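Local coordinates for 2,3-bisphosphoglycerate-independent phosphoglycerate mutase (Pyrococcus horikoshii, PDB 2ZKT), which probably interconverts 2-phosphoglycerate and 3-phosphoglycerate in glycolysis, working independently of 2,3-bisphosphoglycerate, at residues Tyr294-Leu299 / Pro398-Leu403; Gly7-Leu12 / Leu65-Tyr70. All blocks are in the same frame, centred on the assembly; numbering follows the deposited sequence.

Interaction 1: residues Tyr294-Leu299 / Pro398-Leu403; sequences YDFVFL and PIMMDL
F296, the first residue of strand 296-301, is aimed at segment 398-403, the end of helix 396-403, and puts its ring against the ends of M400 and M401. Its CB points toward the helix, and with CG anti to the backbone N (chi1 -164°) the ring carries on in that direction. Moving outward, CG lies 4.0 Å from M401 CE, and CD1 has the tightest approach of the contact, 3.5 Å to the same methyl. CE1 is shared: M401 CE is 4.0 Å away and M400 CE 3.8 Å. At the tip, CZ has passed to M400 alone, with SD and CE both at 4.1 Å. M401 gets there by folding at chi2 (-65°), which swings its methyl back to the near half of the ring. The M400 and F296 side chains cross at about a right angle; SD lies 5.2 Å from the ring centroid and 80° off the normal, a Met-aromatic contact at the ring edge. F238 of helix 238-242 meets both F296 and M401, so this layer continues beyond the segments. With no hydrogen bond between them, the C-terminal helix is held to the central sheet here by buried dispersion contacts and probably a modest sulfur-ring attraction.

Interaction 2: residues Gly7-Leu12 / Leu65-Tyr70; sequences GLLIIL and LSIFGY
The flat group nearest to L9 across this contact is the peptide after I67, whose O lies 4.1 Å from L9 CD2. The ring of F68 keeps its distance from strand 7-12, with F68 CD1 5.3 Å from L9 CD2. Its CE1 and CZ edge is turned onto the face of F298 instead, in an edge-to-face pair, and F264 meets it with the planes at about 40°. What bridges the gap is one methyl, I67 CG2. It is anti to the backbone N because chi1 (-65°) sets CG1 anti to the carbonyl carbon, and it reaches two strand residues on the same face of the sheet: L9 CD2 at 3.6 Å and I11 CD1 at 4.0 Å. L9 slants past it obliquely, whereas I11 and I67 meet tip to tip. This is a helix packed by its last turn on the first strand of the central sheet, and the pairing fits the alkaline phosphatase superfamily, since each element leads to the same zinc. D13, just past the end of the strand, and S60, the first residue of helix 60-67, are both ligands of that metal, along with D346 and H347. The helix finishes right behind I67 in a Schellman motif. Y70 N bonds back to L65 O at 2.9 Å and G69 N to S66 O, while G69 takes a positive phi of 108°, a backbone shape that suits glycine. On the strand's other face, L8 and I10 pack against I330 of helix 313-331.

Interactions 1 and 2 have centres about 8 Å apart and use parallel neighbours in one sheet. Probable backbone hydrogen bonds tie the strands together, D295 O to G7 N at 2.7 Å and V297 N to G7 O at 2.9 Å. Packing on the same face joins the two contacts: L9 also touches F296 and M400, and F298 CE1 lies 3.3 Å from I11 CG1. Interaction 2 comes close to the metal centre, with the side chain of I11 about 7 Å from a bound zinc. Strand 296-301 in turn leads into helix 303-309, which supplies D305 and H309 to a zinc site that H356 completes.

Interaction 1: residues Tyr294-Leu299 / Pro398-Leu403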
loop_
_atom_site.group_PDB
_atom_site.type_symbol
_atom_site.label_atom_id
_atom_site.label_comp_id
_atom_site.label_asym_id
_atom_site.label_seq_id
_atom_site.Cartn_x
_atom_site.Cartn_y
_atom_site.Cartn_z
ATOM N N TYR B 294 -30.805 -4.141 -6.616
ATOM C CA TYR B 294 -30.965 -2.792 -6.083
ATOM C C TYR B 294 -30.313 -1.791 -7.030
ATOM O O TYR B 294 -29.425 -2.156 -7.807
ATOM C CB TYR B 294 -30.320 -2.711 -4.695
ATOM C CG TYR B 294 -31.119 -3.402 -3.603
ATOM C CD1 TYR B 294 -32.121 -2.714 -2.908
ATOM C CD2 TYR B 294 -30.864 -4.736 -3.253
ATOM C CE1 TYR B 294 -32.851 -3.330 -1.887
ATOM C CE2 TYR B 294 -31.593 -5.366 -2.232
ATOM C CZ TYR B 294 -32.587 -4.652 -1.552
ATOM O OH TYR B 294 -33.327 -5.250 -0.549
ATOM N N ASP B 295 -30.752 -0.536 -6.977
ATOM C CA ASP B 295 -30.175 0.491 -7.854
ATOM C C ASP B 295 -28.966 1.156 -7.198
ATOM O O ASP B 295 -28.003 1.511 -7.871
ATOM C CB ASP B 295 -31.212 1.570 -8.178
ATOM C CG ASP B 295 -32.521 0.988 -8.654
ATOM O OD1 ASP B 295 -32.521 0.326 -9.723
ATOM O OD2 ASP B 295 -33.548 1.192 -7.956
ATOM N N PHE B 296 -29.028 1.308 -5.877
ATOM C CA PHE B 296 -27.960 1.952 -5.116
ATOM C C PHE B 296 -27.520 1.044 -3.970
ATOM O O PHE B 296 -28.355 0.599 -3.164
ATOM C CB PHE B 296 -28.468 3.286 -4.543
ATOM C CG PHE B 296 -27.375 4.200 -4.071
ATOM C CD1 PHE B 296 -26.705 5.032 -4.975
ATOM C CD2 PHE B 296 -26.988 4.214 -2.730
ATOM C CE1 PHE B 296 -25.670 5.861 -4.552
ATOM C CE2 PHE B 296 -25.948 5.045 -2.296
ATOM C CZ PHE B 296 -25.290 5.865 -3.204
ATOM N N VAL B 297 -26.213 0.772 -3.896
ATOM C CA VAL B 297 -25.673 -0.074 -2.837
ATOM C C VAL B 297 -24.600 0.672 -2.045
ATOM O O VAL B 297 -23.715 1.323 -2.620
ATOM C CB VAL B 297 -25.067 -1.404 -3.417
ATOM C CG1 VAL B 297 -24.288 -2.158 -2.341
ATOM C CG2 VAL B 297 -26.194 -2.298 -3.952
ATOM N N PHE B 298 -24.692 0.573 -0.721
ATOM C CA PHE B 298 -23.754 1.218 0.192
ATOM C C PHE B 298 -22.959 0.135 0.942
ATOM O O PHE B 298 -23.537 -0.796 1.500
ATOM C CB PHE B 298 -24.541 2.093 1.186
ATOM C CG PHE B 298 -23.712 2.634 2.320
ATOM C CD1 PHE B 298 -22.707 3.580 2.086
ATOM C CD2 PHE B 298 -23.922 2.185 3.625
ATOM C CE1 PHE B 298 -21.920 4.070 3.142
ATOM C CE2 PHE B 298 -23.137 2.668 4.692
ATOM C CZ PHE B 298 -22.135 3.612 4.449
ATOM N N LEU B 299 -21.634 0.255 0.948
ATOM C CA LEU B 299 -20.767 -0.711 1.627
ATOM C C LEU B 299 -19.910 0.016 2.667
ATOM O O LEU B 299 -19.228 1.003 2.354
ATOM C CB LEU B 299 -19.864 -1.420 0.603
ATOM C CG LEU B 299 -18.746 -2.336 1.131
ATOM C CD1 LEU B 299 -19.306 -3.394 2.068
ATOM C CD2 LEU B 299 -18.047 -2.994 -0.045
ATOM N N PRO B 398 -25.837 13.414 -4.696
ATOM C CA PRO B 398 -26.401 14.137 -5.850
ATOM C C PRO B 398 -25.519 13.993 -7.092
ATOM O O PRO B 398 -26.017 13.780 -8.207
ATOM C CB PRO B 398 -26.468 15.582 -5.355
ATOM C CG PRO B 398 -26.783 15.410 -3.891
ATOM C CD PRO B 398 -25.827 14.278 -3.490
ATOM N N ILE B 399 -24.202 14.119 -6.904
ATOM C CA ILE B 399 -23.290 13.982 -8.040
ATOM C C ILE B 399 -23.322 12.531 -8.566
ATOM O O ILE B 399 -23.218 12.297 -9.776
ATOM C CB ILE B 399 -21.840 14.384 -7.635
ATOM C CG1 ILE B 399 -21.762 15.908 -7.472
ATOM C CG2 ILE B 399 -20.830 13.896 -8.668
ATOM C CD1 ILE B 399 -20.435 16.383 -6.865
ATOM N N MET B 400 -23.459 11.560 -7.658
ATOM C CA MET B 400 -23.517 10.159 -8.084
ATOM C C MET B 400 -24.816 9.937 -8.831
ATOM O O MET B 400 -24.831 9.309 -9.891
ATOM C CB MET B 400 -23.480 9.198 -6.893
ATOM C CG MET B 400 -22.120 8.962 -6.326
ATOM S SD MET B 400 -22.199 7.879 -4.905
ATOM C CE MET B 400 -22.087 6.262 -5.702
ATOM N N MET B 401 -25.907 10.460 -8.272
ATOM C CA MET B 401 -27.222 10.300 -8.883
ATOM C C MET B 401 -27.266 10.933 -10.264
ATOM O O MET B 401 -27.916 10.408 -11.169
ATOM C CB MET B 401 -28.316 10.893 -7.977
ATOM C CG MET B 401 -28.641 10.027 -6.746
ATOM S SD MET B 401 -29.355 8.410 -7.180
ATOM C CE MET B 401 -29.112 7.471 -5.648
ATOM N N ASP B 402 -26.551 12.046 -10.433
ATOM C CA ASP B 402 -26.523 12.719 -11.731
ATOM C C ASP B 402 -25.734 11.888 -12.752
ATOM O O ASP B 402 -26.111 11.765 -13.913
ATOM C CB ASP B 402 -25.909 14.121 -11.568
ATOM C CG ASP B 402 -25.999 14.904 -12.884
ATOM O OD1 ASP B 402 -27.108 15.054 -13.401
ATOM O OD2 ASP B 402 -24.975 15.388 -13.362
ATOM N N LEU B 403 -24.587 11.325 -12.294
ATOM C CA LEU B 403 -23.814 10.471 -13.192
ATOM C C LEU B 403 -24.610 9.210 -13.562
ATOM O O LEU B 403 -24.418 8.591 -14.604
ATOM C CB LEU B 403 -22.524 10.045 -12.486
ATOM C CG LEU B 403 -21.481 11.174 -12.379
ATOM C CD1 LEU B 403 -20.421 10.868 -11.322
ATOM C CD2 LEU B 403 -20.715 11.415 -13.688
#

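Interaction 2: residues Gly7-Leu12 / Leu65-Tyr70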
loop_
_atom_site.group_PDB
_atom_site.type_symbol
_atom_site.label_atom_id
_atom_site.label_comp_id
_atom_site.label_asym_id
_atom_site.label_seq_id
_atom_site.Cartn_x
_atom_site.Cartn_y
_atom_site.Cartn_z
ATOM N N GLY B 7 -25.554 2.484 -8.530
ATOM C CA GLY B 7 -24.577 3.201 -7.736
ATOM C C GLY B 7 -23.905 2.324 -6.695
ATOM O O GLY B 7 -24.524 1.410 -6.146
ATOM N N LEU B 8 -22.628 2.598 -6.427
ATOM C CA LEU B 8 -21.887 1.853 -5.416
ATOM C C LEU B 8 -21.030 2.823 -4.591
ATOM O O LEU B 8 -19.964 3.273 -5.026
ATOM C CB LEU B 8 -21.007 0.771 -6.069
ATOM C CG LEU B 8 -20.175 -0.102 -5.120
ATOM C CD1 LEU B 8 -21.017 -0.628 -3.960
ATOM C CD2 LEU B 8 -19.595 -1.238 -5.922
ATOM N N LEU B 9 -21.520 3.147 -3.399
ATOM C CA LEU B 9 -20.825 4.060 -2.522
ATOM C C LEU B 9 -20.092 3.274 -1.432
ATOM O O LEU B 9 -20.715 2.599 -0.594
ATOM C CB LEU B 9 -21.823 5.044 -1.898
ATOM C CG LEU B 9 -21.243 6.029 -0.871
ATOM C CD1 LEU B 9 -20.035 6.734 -1.468
ATOM C CD2 LEU B 9 -22.314 7.032 -0.447
ATOM N N ILE B 10 -18.763 3.382 -1.443
ATOM C CA ILE B 10 -17.920 2.674 -0.486
ATOM C C ILE B 10 -17.278 3.600 0.551
ATOM O O ILE B 10 -16.575 4.560 0.205
ATOM C CB ILE B 10 -16.841 1.881 -1.264
ATOM C CG1 ILE B 10 -17.546 0.836 -2.150
ATOM C CG2 ILE B 10 -15.844 1.218 -0.310
ATOM C CD1 ILE B 10 -16.601 -0.016 -2.955
ATOM N N ILE B 11 -17.543 3.319 1.829
ATOM C CA ILE B 11 -16.985 4.115 2.913
ATOM C C ILE B 11 -15.951 3.354 3.749
ATOM O O ILE B 11 -16.237 2.287 4.330
ATOM C CB ILE B 11 -18.088 4.626 3.878
ATOM C CG1 ILE B 11 -19.009 5.621 3.145
ATOM C CG2 ILE B 11 -17.452 5.276 5.106
ATOM C CD1 ILE B 11 -18.286 6.848 2.599
ATOM N N LEU B 12 -14.741 3.913 3.797
ATOM C CA LEU B 12 -13.660 3.341 4.582
ATOM C C LEU B 12 -13.562 4.252 5.807
ATOM O O LEU B 12 -12.861 5.262 5.794
ATOM C CB LEU B 12 -12.358 3.355 3.778
ATOM C CG LEU B 12 -12.479 2.699 2.393
ATOM C CD1 LEU B 12 -11.091 2.546 1.816
ATOM C CD2 LEU B 12 -13.161 1.338 2.495
ATOM N N LEU B 65 -25.181 10.839 7.916
ATOM C CA LEU B 65 -26.359 11.549 7.411
ATOM C C LEU B 65 -25.933 12.423 6.233
ATOM O O LEU B 65 -26.629 12.604 5.240
ATOM C CB LEU B 65 -26.928 12.463 8.512
ATOM C CG LEU B 65 -27.848 11.764 9.531
ATOM C CD1 LEU B 65 -28.127 12.652 10.739
ATOM C CD2 LEU B 65 -29.227 11.392 8.978
ATOM N N SER B 66 -24.730 13.010 6.413
ATOM C CA SER B 66 -24.158 13.863 5.378
ATOM C C SER B 66 -23.828 13.065 4.109
ATOM O O SER B 66 -24.209 13.433 3.003
ATOM C CB SER B 66 -22.886 14.511 5.950
ATOM O OG SER B 66 -22.320 15.402 4.989
ATOM N N ILE B 67 -23.118 11.950 4.275
ATOM C CA ILE B 67 -22.742 11.083 3.161
ATOM C C ILE B 67 -23.976 10.596 2.388
ATOM O O ILE B 67 -23.918 10.446 1.164
ATOM C CB ILE B 67 -21.949 9.853 3.673
ATOM C CG1 ILE B 67 -20.606 10.305 4.277
ATOM C CG2 ILE B 67 -21.742 8.847 2.551
ATOM C CD1 ILE B 67 -19.643 10.979 3.300
ATOM N N PHE B 68 -25.087 10.348 3.092
ATOM C CA PHE B 68 -26.307 9.877 2.418
ATOM C C PHE B 68 -27.050 10.988 1.670
ATOM O O PHE B 68 -28.055 10.720 0.998
ATOM C CB PHE B 68 -27.262 9.191 3.416
ATOM C CG PHE B 68 -26.753 7.868 3.927
ATOM C CD1 PHE B 68 -26.298 6.893 3.038
ATOM C CD2 PHE B 68 -26.710 7.605 5.298
ATOM C CE1 PHE B 68 -25.798 5.660 3.513
ATOM C CE2 PHE B 68 -26.220 6.395 5.790
ATOM C CZ PHE B 68 -25.758 5.413 4.898
ATOM N N GLY B 69 -26.561 12.228 1.799
ATOM C CA GLY B 69 -27.163 13.359 1.096
ATOM C C GLY B 69 -27.954 14.367 1.919
ATOM O O GLY B 69 -28.629 15.240 1.362
ATOM N N TYR B 70 -27.878 14.271 3.242
ATOM C CA TYR B 70 -28.631 15.187 4.098
ATOM C C TYR B 70 -27.735 16.224 4.764
ATOM O O TYR B 70 -26.515 16.049 4.856
ATOM C CB TYR B 70 -29.372 14.392 5.190
ATOM C CG TYR B 70 -30.358 13.375 4.643
ATOM C CD1 TYR B 70 -31.631 13.771 4.188
ATOM C CD2 TYR B 70 -30.002 12.033 4.523
ATOM C CE1 TYR B 70 -32.515 12.851 3.629
ATOM C CE2 TYR B 70 -30.877 11.101 3.960
ATOM C CZ TYR B 70 -32.131 11.513 3.515
ATOM O OH TYR B 70 -32.994 10.583 2.969
#